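PDB 6DX1: RNA-dependent RNA polymerase from Qualyub virus, which probably acts, through its viral OTU protease domain, as a deubiquitinating cysteine protease that removes ubiquitin from modified proteins. Local coordinates for residues 8-13 / 114-119; 40-45 / 141-146; 48-53 / 61-66; 70-73 / 77-80; 86-91 / 100-105. All coordinates share one frame; numbering follows the deposited sequence.

Contact 1 of 5, residues 8-13 / 114-119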
# COMPACT_ATOMS: atom_id res chain seq x y z
N ILE A 8 3.33 18.74 -4.34
CA ILE A 8 3.77 17.45 -4.86
C ILE A 8 3.44 17.39 -6.34
O ILE A 8 2.30 17.67 -6.74
CB ILE A 8 3.09 16.29 -4.11
CG1 ILE A 8 3.42 16.37 -2.62
CG2 ILE A 8 3.59 14.96 -4.67
CD1 ILE A 8 2.79 15.26 -1.81
N VAL A 9 4.42 17.00 -7.15
CA VAL A 9 4.23 16.84 -8.59
C VAL A 9 4.10 15.34 -8.82
O VAL A 9 5.08 14.64 -9.06
CB VAL A 9 5.38 17.45 -9.39
CG1 VAL A 9 5.07 17.34 -10.89
CG2 VAL A 9 5.60 18.90 -8.98
N TRP A 10 2.86 14.84 -8.77
CA TRP A 10 2.60 13.44 -9.06
C TRP A 10 2.65 13.22 -10.56
O TRP A 10 2.00 13.95 -11.32
CB TRP A 10 1.23 13.01 -8.52
CG TRP A 10 1.11 13.00 -7.03
CD1 TRP A 10 0.42 13.90 -6.26
CD2 TRP A 10 1.68 12.05 -6.13
NE1 TRP A 10 0.53 13.56 -4.93
CE2 TRP A 10 1.29 12.42 -4.82
CE3 TRP A 10 2.47 10.91 -6.29
CZ2 TRP A 10 1.68 11.71 -3.68
CZ3 TRP A 10 2.86 10.20 -5.17
CH2 TRP A 10 2.45 10.60 -3.88
N GLU A 11 3.40 12.22 -10.99
CA GLU A 11 3.56 11.89 -12.40
C GLU A 11 2.90 10.54 -12.68
O GLU A 11 3.15 9.57 -11.96
CB GLU A 11 5.04 11.85 -12.77
CG GLU A 11 5.29 11.38 -14.19
CD GLU A 11 6.70 11.67 -14.65
OE1 GLU A 11 6.95 12.80 -15.13
OE2 GLU A 11 7.56 10.77 -14.50
N HIS A 12 2.08 10.49 -13.73
CA HIS A 12 1.42 9.23 -14.10
C HIS A 12 2.42 8.10 -14.28
O HIS A 12 3.47 8.26 -14.93
CB HIS A 12 0.61 9.41 -15.39
CG HIS A 12 -0.11 8.18 -15.81
ND1 HIS A 12 -1.22 7.70 -15.15
CD2 HIS A 12 0.13 7.31 -16.83
CE1 HIS A 12 -1.64 6.59 -15.74
NE2 HIS A 12 -0.84 6.34 -16.76
N VAL A 13 2.08 6.93 -13.73
CA VAL A 13 2.82 5.69 -13.96
C VAL A 13 2.02 4.73 -14.83
O VAL A 13 2.47 4.34 -15.92
CB VAL A 13 3.23 5.03 -12.62
CG1 VAL A 13 3.83 3.65 -12.86
CG2 VAL A 13 4.23 5.91 -11.89
N THR A 114 -7.28 6.16 -1.29
CA THR A 114 -5.94 6.25 -1.83
C THR A 114 -4.97 5.49 -0.94
O THR A 114 -5.13 5.46 0.28
CB THR A 114 -5.57 7.73 -1.96
OG1 THR A 114 -6.49 8.34 -2.87
CG2 THR A 114 -4.14 7.93 -2.44
N VAL A 115 -3.98 4.84 -1.56
CA VAL A 115 -2.91 4.14 -0.86
C VAL A 115 -1.60 4.77 -1.29
O VAL A 115 -1.35 4.91 -2.50
CB VAL A 115 -2.92 2.63 -1.17
CG1 VAL A 115 -1.76 1.92 -0.46
CG2 VAL A 115 -4.26 1.99 -0.80
N ILE A 116 -0.75 5.14 -0.33
CA ILE A 116 0.53 5.79 -0.64
C ILE A 116 1.66 5.04 0.06
O ILE A 116 1.57 4.73 1.25
CB ILE A 116 0.55 7.27 -0.22
CG1 ILE A 116 -0.64 8.00 -0.84
CG2 ILE A 116 1.86 7.92 -0.67
CD1 ILE A 116 -0.78 9.44 -0.29
N PHE A 117 2.72 4.74 -0.70
CA PHE A 117 3.99 4.24 -0.17
C PHE A 117 4.97 5.40 -0.10
O PHE A 117 5.34 5.96 -1.15
CB PHE A 117 4.61 3.17 -1.06
CG PHE A 117 3.80 1.90 -1.25
CD1 PHE A 117 2.62 1.65 -0.55
CD2 PHE A 117 4.26 0.93 -2.15
CE1 PHE A 117 1.92 0.46 -0.75
CE2 PHE A 117 3.56 -0.25 -2.36
CZ PHE A 117 2.40 -0.50 -1.67
N TRP A 118 5.46 5.71 1.10
CA TRP A 118 6.42 6.79 1.29
C TRP A 118 7.80 6.18 1.54
O TRP A 118 8.02 5.52 2.56
CB TRP A 118 6.00 7.67 2.47
CG TRP A 118 4.66 8.35 2.35
CD1 TRP A 118 3.51 8.05 3.03
CD2 TRP A 118 4.36 9.50 1.54
NE1 TRP A 118 2.50 8.94 2.68
CE2 TRP A 118 3.01 9.84 1.77
CE3 TRP A 118 5.11 10.28 0.64
CZ2 TRP A 118 2.38 10.92 1.13
CZ3 TRP A 118 4.48 11.35 0.00
CH2 TRP A 118 3.14 11.66 0.25
N LYS A 119 8.73 6.41 0.61
CA LYS A 119 10.05 5.79 0.67
C LYS A 119 10.93 6.46 1.71
O LYS A 119 11.13 7.68 1.69
CB LYS A 119 10.73 5.89 -0.70
CG LYS A 119 12.16 5.34 -0.73
CD LYS A 119 12.82 5.65 -2.07
CE LYS A 119 14.18 4.97 -2.18
NZ LYS A 119 14.91 5.43 -3.39

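Contact 2 of 5, residues 40-45 / 141-146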
# COMPACT_ATOMS: atom_id res chain seq x y z
N ASN A 40 4.66 -10.61 5.86
CA ASN A 40 3.28 -10.16 5.81
C ASN A 40 3.13 -8.69 6.15
O ASN A 40 2.01 -8.22 6.32
CB ASN A 40 2.42 -11.02 6.75
CG ASN A 40 2.32 -12.45 6.27
OD1 ASN A 40 1.89 -12.70 5.15
ND2 ASN A 40 2.73 -13.40 7.11
N CYS A 41 4.24 -7.96 6.24
CA CYS A 41 4.21 -6.61 6.80
C CYS A 41 3.26 -5.67 6.04
O CYS A 41 2.63 -4.81 6.66
CB CYS A 41 5.62 -6.02 6.83
SG CYS A 41 6.44 -6.03 5.22
N PHE A 42 3.17 -5.79 4.70
CA PHE A 42 2.22 -4.95 3.96
C PHE A 42 0.80 -5.14 4.49
O PHE A 42 0.10 -4.18 4.82
CB PHE A 42 2.27 -5.25 2.46
CG PHE A 42 1.15 -4.59 1.69
CD1 PHE A 42 1.30 -3.31 1.20
CD2 PHE A 42 -0.07 -5.22 1.54
CE1 PHE A 42 0.26 -2.67 0.53
CE2 PHE A 42 -1.13 -4.58 0.89
CZ PHE A 42 -0.96 -3.30 0.38
N PHE A 43 0.37 -6.40 4.59
CA PHE A 43 -0.97 -6.71 5.08
C PHE A 43 -1.13 -6.35 6.55
O PHE A 43 -2.25 -6.01 6.98
CB PHE A 43 -1.24 -8.20 4.85
CG PHE A 43 -1.19 -8.60 3.40
CD1 PHE A 43 -2.21 -8.21 2.54
CD2 PHE A 43 -0.13 -9.34 2.90
CE1 PHE A 43 -2.17 -8.57 1.20
CE2 PHE A 43 -0.08 -9.71 1.57
CZ PHE A 43 -1.11 -9.32 0.71
N ARG A 44 -0.05 -6.44 7.33
CA ARG A 44 -0.11 -6.03 8.73
C ARG A 44 -0.35 -4.53 8.85
O ARG A 44 -1.10 -4.08 9.73
CB ARG A 44 1.20 -6.40 9.43
CG ARG A 44 1.39 -7.88 9.62
CD ARG A 44 2.79 -8.19 10.16
NE ARG A 44 2.88 -9.64 10.34
CZ ARG A 44 2.31 -10.28 11.35
NH1 ARG A 44 1.65 -9.60 12.29
NH2 ARG A 44 2.41 -11.60 11.43
N ALA A 45 0.27 -3.74 7.98
CA ALA A 45 0.08 -2.30 8.01
C ALA A 45 -1.35 -1.94 7.64
O ALA A 45 -1.97 -1.10 8.30
CB ALA A 45 1.09 -1.61 7.07
N ILE A 141 -4.53 5.61 3.01
CA ILE A 141 -3.74 4.68 3.81
C ILE A 141 -2.28 4.97 3.50
O ILE A 141 -1.83 4.76 2.37
CB ILE A 141 -4.08 3.22 3.49
CG1 ILE A 141 -5.59 2.97 3.65
CG2 ILE A 141 -3.27 2.28 4.39
CD1 ILE A 141 -6.01 1.53 3.30
N ASN A 142 -1.55 5.49 4.48
CA ASN A 142 -0.16 5.87 4.33
C ASN A 142 0.75 4.79 4.90
O ASN A 142 0.61 4.43 6.07
CB ASN A 142 0.11 7.20 5.05
CG ASN A 142 -0.66 8.35 4.45
OD1 ASN A 142 -0.22 8.97 3.49
ND2 ASN A 142 -1.84 8.64 5.01
N LEU A 143 1.69 4.31 4.09
CA LEU A 143 2.64 3.30 4.53
C LEU A 143 4.06 3.84 4.44
O LEU A 143 4.42 4.53 3.47
CB LEU A 143 2.53 2.02 3.69
CG LEU A 143 1.19 1.28 3.65
CD1 LEU A 143 1.41 -0.13 3.12
CD2 LEU A 143 0.54 1.23 5.02
N LEU A 144 4.89 3.52 5.43
CA LEU A 144 6.31 3.85 5.36
C LEU A 144 7.01 2.67 4.71
O LEU A 144 6.97 1.55 5.23
CB LEU A 144 6.88 4.15 6.74
CG LEU A 144 8.28 4.76 6.75
CD1 LEU A 144 8.23 6.21 6.25
CD2 LEU A 144 8.92 4.70 8.13
N HIS A 145 7.58 2.90 3.53
CA HIS A 145 8.19 1.85 2.72
C HIS A 145 9.70 1.95 2.89
O HIS A 145 10.33 2.87 2.37
CB HIS A 145 7.77 2.02 1.26
CG HIS A 145 8.16 0.88 0.38
ND1 HIS A 145 8.11 0.95 -0.99
CD2 HIS A 145 8.60 -0.37 0.68
CE1 HIS A 145 8.50 -0.20 -1.51
NE2 HIS A 145 8.81 -1.02 -0.52
N ILE A 146 10.27 1.02 3.66
CA ILE A 146 11.70 1.11 3.98
C ILE A 146 12.45 -0.03 3.29
O ILE A 146 11.89 -0.73 2.44
CB ILE A 146 11.92 1.13 5.50
CG1 ILE A 146 11.61 -0.23 6.13
CG2 ILE A 146 11.04 2.20 6.18
CD1 ILE A 146 11.93 -0.28 7.63

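Contact 3 of 5, residues 48-53 / 61-66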
# COMPACT_ATOMS: atom_id res chain seq x y z
N THR A 48 -3.63 -2.71 10.45
CA THR A 48 -3.62 -1.69 11.49
C THR A 48 -4.57 -0.54 11.14
O THR A 48 -5.28 -0.02 12.01
CB THR A 48 -2.19 -1.18 11.70
OG1 THR A 48 -1.36 -2.31 12.00
CG2 THR A 48 -2.14 -0.21 12.88
N PHE A 49 -4.62 -0.17 9.86
CA PHE A 49 -5.54 0.88 9.42
C PHE A 49 -7.00 0.48 9.61
O PHE A 49 -7.82 1.26 10.11
CB PHE A 49 -5.27 1.22 7.95
CG PHE A 49 -6.27 2.20 7.37
CD1 PHE A 49 -6.07 3.56 7.49
CD2 PHE A 49 -7.39 1.73 6.70
CE1 PHE A 49 -6.99 4.45 6.96
CE2 PHE A 49 -8.31 2.63 6.17
CZ PHE A 49 -8.11 3.98 6.31
N LEU A 50 -7.35 -0.74 9.18
CA LEU A 50 -8.74 -1.17 9.18
C LEU A 50 -9.24 -1.57 10.56
O LEU A 50 -10.40 -1.30 10.90
CB LEU A 50 -8.93 -2.35 8.22
CG LEU A 50 -8.70 -2.08 6.73
CD1 LEU A 50 -8.69 -3.38 5.93
CD2 LEU A 50 -9.77 -1.14 6.23
N TYR A 51 -8.38 -2.22 11.37
CA TYR A 51 -8.82 -2.89 12.59
C TYR A 51 -8.16 -2.38 13.86
O TYR A 51 -8.49 -2.88 14.95
CB TYR A 51 -8.54 -4.40 12.47
CG TYR A 51 -9.12 -5.03 11.23
CD1 TYR A 51 -8.31 -5.76 10.37
CD2 TYR A 51 -10.47 -4.91 10.91
CE1 TYR A 51 -8.82 -6.35 9.24
CE2 TYR A 51 -10.99 -5.50 9.78
CZ TYR A 51 -10.16 -6.21 8.94
OH TYR A 51 -10.67 -6.81 7.81
N ASP A 52 -7.24 -1.42 13.77
CA ASP A 52 -6.45 -0.92 14.90
C ASP A 52 -5.58 -2.00 15.53
O ASP A 52 -5.19 -1.88 16.69
CB ASP A 52 -7.34 -0.26 15.97
CG ASP A 52 -8.16 0.88 15.41
OD1 ASP A 52 -7.60 1.71 14.66
OD2 ASP A 52 -9.38 0.94 15.70
N THR A 53 -5.28 -3.05 14.77
CA THR A 53 -4.36 -4.10 15.18
C THR A 53 -3.80 -4.74 13.93
O THR A 53 -4.51 -4.90 12.94
CB THR A 53 -5.02 -5.18 16.05
OG1 THR A 53 -4.05 -6.21 16.32
CG2 THR A 53 -6.19 -5.81 15.33
N LYS A 61 -5.50 -10.22 3.35
CA LYS A 61 -5.17 -11.10 2.23
C LYS A 61 -6.44 -11.69 1.63
O LYS A 61 -6.59 -11.74 0.40
CB LYS A 61 -4.22 -12.21 2.68
CG LYS A 61 -2.91 -11.69 3.25
CD LYS A 61 -1.87 -12.80 3.47
CE LYS A 61 -1.30 -13.29 2.14
NZ LYS A 61 -0.22 -14.28 2.34
N ASN A 62 -7.38 -12.10 2.49
CA ASN A 62 -8.64 -12.67 2.03
C ASN A 62 -9.43 -11.68 1.18
O ASN A 62 -9.98 -12.04 0.14
CB ASN A 62 -9.50 -13.10 3.23
CG ASN A 62 -9.04 -14.39 3.87
OD1 ASN A 62 -8.33 -15.18 3.25
ND2 ASN A 62 -9.46 -14.61 5.11
N MET A 63 -9.53 -10.42 1.64
CA MET A 63 -10.37 -9.48 0.91
C MET A 63 -9.75 -9.12 -0.43
O MET A 63 -10.47 -8.85 -1.39
CB MET A 63 -10.65 -8.22 1.75
CG MET A 63 -9.46 -7.32 1.99
SD MET A 63 -9.87 -5.88 3.02
CE MET A 63 -10.45 -6.66 4.53
N CYS A 64 -8.42 -9.14 -0.53
CA CYS A 64 -7.77 -8.93 -1.82
C CYS A 64 -8.10 -10.05 -2.80
O CYS A 64 -8.40 -9.79 -3.97
CB CYS A 64 -6.25 -8.82 -1.64
SG CYS A 64 -5.73 -7.26 -0.88
N ARG A 65 -8.02 -11.30 -2.34
CA ARG A 65 -8.36 -12.42 -3.22
C ARG A 65 -9.80 -12.34 -3.67
O ARG A 65 -10.11 -12.61 -4.84
CB ARG A 65 -8.09 -13.74 -2.49
CG ARG A 65 -6.63 -14.11 -2.41
CD ARG A 65 -6.45 -15.50 -1.81
NE ARG A 65 -6.64 -15.51 -0.36
CZ ARG A 65 -5.65 -15.39 0.53
NH1 ARG A 65 -4.40 -15.25 0.11
NH2 ARG A 65 -5.91 -15.42 1.83
N GLU A 66 -10.70 -11.96 -2.76
CA GLU A 66 -12.12 -11.91 -3.10
C GLU A 66 -12.41 -10.82 -4.12
O GLU A 66 -13.20 -11.03 -5.05
CB GLU A 66 -12.97 -11.71 -1.85
CG GLU A 66 -13.15 -13.01 -1.07
CD GLU A 66 -13.49 -12.78 0.38
OE1 GLU A 66 -13.47 -13.77 1.15
OE2 GLU A 66 -13.80 -11.63 0.75

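Contact 4 of 5, residues 70-73 / 77-80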
# COMPACT_ATOMS: atom_id res chain seq x y z
N THR A 70 -14.20 -11.05 -7.85
CA THR A 70 -15.46 -10.41 -8.19
C THR A 70 -15.28 -9.24 -9.16
O THR A 70 -16.23 -8.88 -9.87
CB THR A 70 -16.17 -9.92 -6.92
OG1 THR A 70 -15.35 -8.96 -6.25
CG2 THR A 70 -16.44 -11.10 -5.97
N ASN A 71 -14.09 -8.66 -9.20
CA ASN A 71 -13.87 -7.41 -9.92
C ASN A 71 -12.60 -7.48 -10.76
O ASN A 71 -11.91 -6.47 -10.95
CB ASN A 71 -13.80 -6.23 -8.95
CG ASN A 71 -15.15 -5.92 -8.30
OD1 ASN A 71 -15.66 -6.70 -7.50
ND2 ASN A 71 -15.72 -4.77 -8.65
N TRP A 72 -12.29 -8.67 -11.29
CA TRP A 72 -11.06 -8.88 -12.04
C TRP A 72 -10.88 -7.85 -13.15
O TRP A 72 -9.75 -7.38 -13.40
CB TRP A 72 -11.05 -10.29 -12.63
CG TRP A 72 -9.81 -10.66 -13.36
CD1 TRP A 72 -9.67 -10.83 -14.72
CD2 TRP A 72 -8.52 -10.94 -12.80
NE1 TRP A 72 -8.38 -11.19 -15.02
CE2 TRP A 72 -7.66 -11.27 -13.86
CE3 TRP A 72 -8.01 -10.94 -11.49
CZ2 TRP A 72 -6.31 -11.58 -13.67
CZ3 TRP A 72 -6.68 -11.26 -11.30
CH2 TRP A 72 -5.84 -11.58 -12.38
N ASP A 73 -11.97 -7.48 -13.82
CA ASP A 73 -11.88 -6.60 -14.98
C ASP A 73 -11.33 -5.22 -14.64
O ASP A 73 -10.84 -4.53 -15.54
CB ASP A 73 -13.25 -6.44 -15.64
CG ASP A 73 -13.66 -7.66 -16.44
OD1 ASP A 73 -12.79 -8.50 -16.74
OD2 ASP A 73 -14.87 -7.77 -16.76
N GLY A 77 -3.32 -3.54 -13.38
CA GLY A 77 -2.01 -3.74 -12.79
C GLY A 77 -1.79 -5.18 -12.38
O GLY A 77 -0.73 -5.76 -12.65
N VAL A 78 -2.80 -5.78 -11.74
CA VAL A 78 -2.74 -7.19 -11.35
C VAL A 78 -2.55 -8.06 -12.59
O VAL A 78 -1.82 -9.07 -12.55
CB VAL A 78 -4.01 -7.59 -10.58
CG1 VAL A 78 -3.98 -9.07 -10.21
CG2 VAL A 78 -4.18 -6.72 -9.33
N HIS A 79 -3.20 -7.69 -13.69
CA HIS A 79 -3.14 -8.50 -14.92
C HIS A 79 -1.73 -8.63 -15.46
O HIS A 79 -1.45 -9.57 -16.22
CB HIS A 79 -4.02 -7.89 -16.00
CG HIS A 79 -5.46 -7.82 -15.64
ND1 HIS A 79 -6.36 -7.04 -16.34
CD2 HIS A 79 -6.16 -8.41 -14.65
CE1 HIS A 79 -7.56 -7.17 -15.79
NE2 HIS A 79 -7.46 -8.00 -14.77
N GLN A 80 -0.84 -7.69 -15.12
CA GLN A 80 0.53 -7.76 -15.61
C GLN A 80 1.28 -8.95 -15.04
O GLN A 80 2.28 -9.39 -15.64
CB GLN A 80 1.29 -6.48 -15.26
CG GLN A 80 0.67 -5.20 -15.80
CD GLN A 80 1.42 -3.96 -15.33
OE1 GLN A 80 1.46 -3.67 -14.13
NE2 GLN A 80 2.01 -3.24 -16.27

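Contact 5 of 5, residues 86-91 / 100-105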
# COMPACT_ATOMS: atom_id res chain seq x y z
N GLU A 86 -7.83 -17.13 -10.07
CA GLU A 86 -7.40 -18.37 -9.43
C GLU A 86 -5.88 -18.41 -9.31
O GLU A 86 -5.34 -18.88 -8.29
CB GLU A 86 -7.93 -19.58 -10.20
CG GLU A 86 -9.44 -19.52 -10.52
CD GLU A 86 -9.77 -18.58 -11.68
OE1 GLU A 86 -10.93 -18.16 -11.81
OE2 GLU A 86 -8.86 -18.28 -12.47
N HIS A 87 -5.17 -17.92 -10.32
CA HIS A 87 -3.72 -17.83 -10.26
C HIS A 87 -3.28 -16.88 -9.14
O HIS A 87 -2.37 -17.21 -8.37
CB HIS A 87 -3.17 -17.37 -11.62
CG HIS A 87 -1.68 -17.22 -11.66
ND1 HIS A 87 -1.04 -16.43 -12.60
CD2 HIS A 87 -0.70 -17.76 -10.90
CE1 HIS A 87 0.26 -16.48 -12.39
NE2 HIS A 87 0.50 -17.29 -11.37
N TYR A 88 -3.92 -15.72 -9.03
CA TYR A 88 -3.58 -14.80 -7.94
C TYR A 88 -3.83 -15.44 -6.58
O TYR A 88 -3.01 -15.32 -5.66
CB TYR A 88 -4.36 -13.49 -8.07
CG TYR A 88 -4.14 -12.59 -6.87
CD1 TYR A 88 -2.90 -12.01 -6.66
CD2 TYR A 88 -5.15 -12.38 -5.94
CE1 TYR A 88 -2.67 -11.21 -5.55
CE2 TYR A 88 -4.93 -11.58 -4.82
CZ TYR A 88 -3.68 -11.01 -4.64
OH TYR A 88 -3.43 -10.21 -3.54
N ALA A 89 -4.98 -16.10 -6.41
CA ALA A 89 -5.30 -16.73 -5.13
C ALA A 89 -4.27 -17.79 -4.78
O ALA A 89 -3.85 -17.90 -3.62
CB ALA A 89 -6.70 -17.34 -5.18
N ARG A 90 -3.85 -18.58 -5.78
CA ARG A 90 -2.87 -19.63 -5.56
C ARG A 90 -1.55 -19.06 -5.06
O ARG A 90 -0.99 -19.56 -4.08
CB ARG A 90 -2.68 -20.42 -6.86
CG ARG A 90 -1.45 -21.30 -6.97
CD ARG A 90 -1.48 -22.12 -8.27
NE ARG A 90 -2.84 -22.20 -8.82
CZ ARG A 90 -3.19 -21.74 -10.03
NH1 ARG A 90 -2.25 -21.18 -10.78
NH2 ARG A 90 -4.45 -21.80 -10.48
N GLU A 91 -1.06 -18.00 -5.70
CA GLU A 91 0.23 -17.45 -5.32
C GLU A 91 0.16 -16.68 -4.01
O GLU A 91 1.09 -16.74 -3.20
CB GLU A 91 0.76 -16.55 -6.44
CG GLU A 91 1.13 -17.32 -7.70
CD GLU A 91 2.29 -18.27 -7.46
OE1 GLU A 91 3.30 -17.83 -6.88
OE2 GLU A 91 2.18 -19.45 -7.84
N GLY A 100 2.41 -5.91 -1.73
CA GLY A 100 2.97 -4.68 -2.24
C GLY A 100 2.09 -3.99 -3.26
O GLY A 100 0.88 -3.85 -3.04
N SER A 101 2.69 -3.57 -4.38
CA SER A 101 1.99 -2.77 -5.39
C SER A 101 0.75 -3.47 -5.94
O SER A 101 -0.25 -2.82 -6.25
CB SER A 101 2.94 -2.43 -6.53
OG SER A 101 4.05 -1.70 -6.03
N VAL A 102 0.81 -4.80 -6.10
CA VAL A 102 -0.37 -5.53 -6.57
C VAL A 102 -1.56 -5.28 -5.65
O VAL A 102 -2.67 -4.95 -6.10
CB VAL A 102 -0.04 -7.03 -6.70
CG1 VAL A 102 -1.31 -7.84 -6.92
CG2 VAL A 102 0.93 -7.25 -7.85
N GLU A 103 -1.35 -5.43 -4.34
CA GLU A 103 -2.43 -5.27 -3.39
C GLU A 103 -2.78 -3.80 -3.14
O GLU A 103 -3.92 -3.50 -2.78
CB GLU A 103 -2.04 -5.95 -2.08
CG GLU A 103 -2.10 -7.48 -2.18
CD GLU A 103 -0.89 -8.10 -2.88
OE1 GLU A 103 0.21 -7.50 -2.90
OE2 GLU A 103 -1.04 -9.22 -3.42
N ALA A 104 -1.82 -2.89 -3.31
CA ALA A 104 -2.14 -1.47 -3.21
C ALA A 104 -3.18 -1.09 -4.27
O ALA A 104 -4.14 -0.37 -3.96
CB ALA A 104 -0.88 -0.62 -3.34
N GLU A 105 -3.01 -1.59 -5.50
CA GLU A 105 -4.03 -1.36 -6.52
C GLU A 105 -5.37 -1.96 -6.10
O GLU A 105 -6.41 -1.30 -6.16
CB GLU A 105 -3.60 -1.96 -7.87
CG GLU A 105 -4.69 -1.79 -8.95
CD GLU A 105 -4.42 -2.58 -10.22
OE1 GLU A 105 -5.11 -2.33 -11.23
OE2 GLU A 105 -3.51 -3.42 -10.22

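Contact 1 of 5, residues 8-13 / 114-119
Trp118 NE1 is hydrogen-bonded to OD1 of Asn142 on the adjacent strand, which anchors one end of an indole whose other end meets Ile8 and Trp10. Strand 114-120 runs through the middle of the mixed OTU sheet; residues 8-10 lead into edge strand 11-14, their side chains reaching over one face of the sheet. The CA atoms of Trp10 and Ile116 are 11.6 Å apart, so side chains make the whole contact. Trp10 CH2 touches Ile116 CG2 at 4.2 Å, and the side chains of Trp10 and Trp118 run across each other at about a right angle, their rings meeting obliquely. Each ring is lined by an isoleucine two residues earlier: Ile8 CG2 sits 3.3 Å above the Trp10 ring plane and Ile116 CG2 likewise over Trp118, both toward the rim. Trp10 also makes a cation-pi contact with Arg131. At the Trp118 corner, CH2 lies 4.2 Å from both Trp10 CZ2 and Ile8 CD1, the isoleucine methyl arriving at the ring edge near its plane.

Contact 2 of 5, residues 40-45 / 141-146
The Phe42 ring meets Leu143 CD1 obliquely along one flank, with Phe42 CD1 3.7 Å and Phe42 CE1 3.8 Å from that methyl. Along its other flank it turns to Phe43: Phe43 CD1 lies in plane at the Phe42 edge, while Phe42 CD2 stands 3.8 Å above the Phe43 face, toward its rim. Further round, Phe42 packs on Phe117 of strand 114-120 and on Glu103 and Leu107 of helix 101-111. Its CG is anti to the backbone N (chi1 170°), which carries the ring off the helix, so that the side chains of Phe42 and Leu143 run at about a right angle. Leu143 divides its two methyls between helix residues three apart: CD1 goes to the phenyl ring, and CD2 presses on Ala45 CB at 3.5 Å. A methyl is all that Ala45 places between helix and strand, consistent with the 7.1 Å spacing of the Ala45 and Leu143 CA atoms. The first helical turn is closed by Arg44 N to Asn40 O and Ala45 N to Cys41 O, each 2.9 Å. Just before it, Asp38 OD1 receives Asn40 N and forms a salt bridge with Arg44 NE. Asp38, Asn40 and Cys41 fit the Asp-Gly-Asn-Cys signature of OTU proteases, so Cys41 is probably the nucleophile; the arrangement is that of the OTU cysteine-protease core, its cysteine-bearing helix laid on the central sheet.

Contact 3 of 5, residues 48-53 / 61-66
The last turn of helix 41-51 faces helix 57-70 through Leu50, Tyr51 and Met63, the nearest CA atoms, those of Leu50 and Met63, lying 11.8 Å apart; the first helix ends at Tyr51, and Asp52 leaves it with positive phi. Met63 bridges this gap. Its CG lies between the backbone N and the carbonyl carbon, and the chain then runs extended before bending at chi3 (59°), which turns CE into the angle between its two partners. Leu50 CD1 meets it tip to tip, 4.0 Å from Met63 CE and equally far from Met63 SD. Tyr51 comes from the opposite direction and brings its OH to 3.3 Å from Met63 CE. Leu50 CB lies 3.8 Å from the plane of the phenol, over its centre, and covers that face. Behind the methionine, its side chain also packs on Leu107 and Leu110, so helix 101-111 shares in the cluster. Elsewhere on helix 57-70, Arg65 NH2 donates in the guanidinium plane to Asn62 OD1 at 2.8 Å, one turn back. Across these segments the Tyr51 hydroxyl meets a methyl, so the contact is mainly apolar packing, at the protein surface.

Contact 4 of 5, residues 70-73 / 77-80
Trp72 sets its CG anti to the backbone N (chi1 -177°), laying the indole beside its own carbonyl, while His79 turns CG anti to its carbonyl carbon and sends the imidazole back over that indole. The two side chains slide past each other in opposite directions. His79 CD2 stands 3.2 Å above the Trp72 plane, off toward the rim, with Trp72 CE2 and CZ2 each 3.3 Å from it. The planes are inclined at 43°, too oblique for a parallel stack and too shallow for an edge-to-face one. The same imidazole is pinned by His79 NE2, which donates to Trp72 O at 2.7 Å. This bond is bent, with an N-H...O angle of 135°, and the donor approaches from above the carbonyl plane. One residue thus offers both a ring face and a backbone acceptor to the histidine. In the helical part of the OTU domain, the pair ties the short connection after helix 57-70, with its 3-10 turn at 72-73, to helix 76-79. Val78, next to His79, meets the far end of the indole obliquely, its CG1 3.6 Å from Trp72 CZ3, and it also rests on Val102 and Ile106 of helix 101-111. Glu105 of that helix receives backbone N-H groups at the start of helix 76-79: Gly77 N at OE1 and, weakly, Val78 N at OE2. Within the connection, Asn71 ND2 bonds to Glu74 OE2.

Contact 5 of 5, residues 86-91 / 100-105
Tyr88 crosses from helix 85-92 to the start of helix 101-111, its CB pointing toward Val102 and Glu103. With CG anti to the backbone N (chi1 173°), the ring extends straight over the gap. Tyr88 CE1 meets Val102 CG1 obliquely at 3.9 Å, and CE2, across the ring, lies near Arg65 CA. At the tip, Tyr88 OH donates to Glu103 OE2 at 2.6 Å, the oxygen lying in the ring plane and using its anti lone pair. Glu103 CG is also close, 3.3 Å from Tyr88 OH. The same OE2 is hydrogen-bonded to the hydroxyl of Tyr97, so two phenols grip one oxygen. Bent at chi2, Glu103 folds its other oxygen back on its own helix end, where OE1 accepts the N-H of the N-cap residue, Gly100 N, at 3.0 Å. With Tyr88 OH and Gly100 N donating to it, the carboxylate is held at both oxygens, which would probably favour its ionised form. The Tyr88 ring is wedged against Cys64, Arg65 and Ala68 of helix 57-70 and Phe82 of the preceding loop, while Ala104, on helix 101-111, packs against Val115 and Phe117 of the central sheet.

Contacts 1 and 2 share the sheet: Thr114 O with Ile141 N and Trp118 O with His145 N are probably hydrogen-bonded, both at 2.8 Å, although the centres of the two contacts lie 15 Å apart. Phe117 faces the helices, its CZ 3.8 Å from Phe42 CE1 and 3.7 Å from Ala104 CB, linking contacts 1, 2 and 5. Helix 41-51 carries contact 2 at its start, in the turn that holds the probable nucleophile Cys41, and contact 3 at its end, with centres 11 Å apart. Glu103 ties contact 5 to contact 2 through Phe42 and to contact 3 through Cys64. Contact 4 is peripheral, its centre about 9 Å from that of contact 5, which it joins through Glu105.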